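Local coordinates for extracellular fatty acid-binding protein (Gallus gallus, PDB 3SAO), which binds bacterial ferric siderophores, long-chain fatty acids and lysophosphatidic acid as a lipocalin, and may act in antibacterial defence, at residues V86-T89 with S93-V96. Sequence-based numbering, arbitrary orientation.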
ATOM      1  N   VAL A  86      -4.704   7.924  -6.038  1.00 45.39           N
ATOM      2  CA  VAL A  86      -4.940   8.385  -4.696  1.00 43.17           C
ATOM      3  C   VAL A  86      -6.407   8.787  -4.676  1.00 43.82           C
ATOM      4  O   VAL A  86      -6.835   9.708  -5.389  1.00 47.79           O
ATOM      5  CB  VAL A  86      -4.042   9.590  -4.316  1.00 46.08           C
ATOM      6  CG1 VAL A  86      -4.274   9.976  -2.863  1.00 50.38           C
ATOM      7  CG2 VAL A  86      -2.558   9.286  -4.554  1.00 47.65           C
ATOM      8  N   LEU A  87      -7.194   8.078  -3.889  1.00 43.85           N
ATOM      9  CA  LEU A  87      -8.635   8.348  -3.811  1.00 44.33           C
ATOM     10  C   LEU A  87      -8.982   9.373  -2.737  1.00 44.79           C
ATOM     11  O   LEU A  87      -9.998  10.106  -2.825  1.00 45.64           O
ATOM     12  CB  LEU A  87      -9.383   7.053  -3.529  1.00 44.39           C
ATOM     13  CG  LEU A  87      -9.260   5.886  -4.528  1.00 43.46           C
ATOM     14  CD1 LEU A  87     -10.277   4.767  -4.211  1.00 42.54           C
ATOM     15  CD2 LEU A  87      -9.390   6.357  -5.954  1.00 45.56           C
ATOM     16  N   ASP A  88      -8.142   9.412  -1.713  1.00 43.93           N
ATOM     17  CA  ASP A  88      -8.335  10.291  -0.573  1.00 45.18           C
ATOM     18  C   ASP A  88      -7.074  10.310   0.236  1.00 44.37           C
ATOM     19  O   ASP A  88      -6.446   9.257   0.422  1.00 43.43           O
ATOM     20  CB  ASP A  88      -9.479   9.846   0.323  1.00 45.64           C
ATOM     21  CG  ASP A  88      -9.938  10.976   1.264  1.00 53.20           C
ATOM     22  OD1 ASP A  88     -10.108  12.082   0.756  1.00 56.35           O
ATOM     23  OD2 ASP A  88     -10.027  10.790   2.500  1.00 60.18           O
ATOM     24  N   THR A  89      -6.742  11.493   0.741  1.00 46.25           N
ATOM     25  CA  THR A  89      -5.617  11.669   1.651  1.00 46.19           C
ATOM     26  C   THR A  89      -5.572  13.051   2.305  1.00 50.09           C
ATOM     27  O   THR A  89      -6.020  14.050   1.724  1.00 48.38           O
ATOM     28  CB  THR A  89      -4.251  11.429   0.934  1.00 47.96           C
ATOM     29  OG1 THR A  89      -3.203  11.568   1.884  1.00 49.07           O
ATOM     30  CG2 THR A  89      -4.030  12.402  -0.185  1.00 48.10           C
ATOM     31  N   SER A  93      -1.387  11.924   7.493  1.00 54.39           N
ATOM     32  CA  SER A  93      -1.828  10.908   8.455  1.00 53.52           C
ATOM     33  C   SER A  93      -2.193   9.577   7.789  1.00 47.74           C
ATOM     34  O   SER A  93      -1.931   8.520   8.328  1.00 46.47           O
ATOM     35  CB  SER A  93      -3.044  11.431   9.218  1.00 56.03           C
ATOM     36  OG  SER A  93      -2.712  11.600  10.583  1.00 68.18           O
ATOM     37  N   TYR A  94      -2.872   9.645   6.645  1.00 46.75           N
ATOM     38  CA  TYR A  94      -3.404   8.479   5.961  1.00 43.88           C
ATOM     39  C   TYR A  94      -3.532   8.762   4.466  1.00 41.65           C
ATOM     40  O   TYR A  94      -3.539   9.930   4.049  1.00 44.31           O
ATOM     41  CB  TYR A  94      -4.794   8.107   6.536  1.00 45.64           C
ATOM     42  CG  TYR A  94      -5.878   9.029   6.014  1.00 48.99           C
ATOM     43  CD1 TYR A  94      -6.033  10.296   6.548  1.00 44.63           C
ATOM     44  CD2 TYR A  94      -6.617   8.701   4.897  1.00 47.31           C
ATOM     45  CE1 TYR A  94      -6.955  11.176   6.046  1.00 53.62           C
ATOM     46  CE2 TYR A  94      -7.539   9.571   4.382  1.00 48.04           C
ATOM     47  CZ  TYR A  94      -7.703  10.819   4.968  1.00 50.33           C
ATOM     48  OH  TYR A  94      -8.583  11.745   4.479  1.00 58.51           O
ATOM     49  N   ALA A  95      -3.690   7.707   3.670  1.00 41.60           N
ATOM     50  CA  ALA A  95      -4.071   7.821   2.272  1.00 41.44           C
ATOM     51  C   ALA A  95      -4.766   6.523   1.835  1.00 40.11           C
ATOM     52  O   ALA A  95      -4.342   5.435   2.210  1.00 39.04           O
ATOM     53  CB  ALA A  95      -2.879   8.059   1.388  1.00 40.54           C
ATOM     54  N   VAL A  96      -5.775   6.670   0.987  1.00 37.49           N
ATOM     55  CA  VAL A  96      -6.472   5.559   0.349  1.00 39.75           C
ATOM     56  C   VAL A  96      -6.061   5.472  -1.121  1.00 39.61           C
ATOM     57  O   VAL A  96      -6.235   6.409  -1.886  1.00 40.45           O
ATOM     58  CB  VAL A  96      -7.992   5.686   0.456  1.00 39.38           C
ATOM     59  CG1 VAL A  96      -8.680   4.450  -0.187  1.00 42.67           C
ATOM     60  CG2 VAL A  96      -8.396   5.847   1.897  1.00 43.86           C
TER
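Tyr94 holds CG between its backbone N and carbonyl carbon (chi1 77°), and Asp88 sets its own CG opposite the backbone N (chi1 -163°). These torsions bring phenol and carboxylate together across the hairpin of strands 82-89 and 94-103 in the lipocalin barrel. Tyr94 OH donates to Asp88 OD2 at 2.6 Å. The carboxylate oxygen lies in the plane of the ring, at its edge. The hydroxyl, however, meets OD2 from above the carboxylate plane, and the two planes are 47° apart. Ile127 of helix 122-133 touches both side chains, so this pair lies on the helix side of the sheet.

The strands are antiparallel, and Val96 is set against two residues of the other strand, Leu87 and Asp88: a classic beta bulge. Leu87 N donates to Val96 O at 2.8 Å. Val96 N donates to Asp88 O at 2.7 Å. The latter bond is almost straight. Asp88 O also takes a CA-H contact from Ala95.

Thr89 and Ala95 form the next, non-hydrogen-bonded pair. Their side chains share a face of the sheet, and Ala95 touches the bound lysophosphatidic acid. Thr89 OG1 is 3.6 Å from Ala95 CB. This hydroxyl also accepts a bond from Tyr91 N in the turn. It donates its own proton to Tyr94 O, in the carbonyl plane, at 2.7 Å.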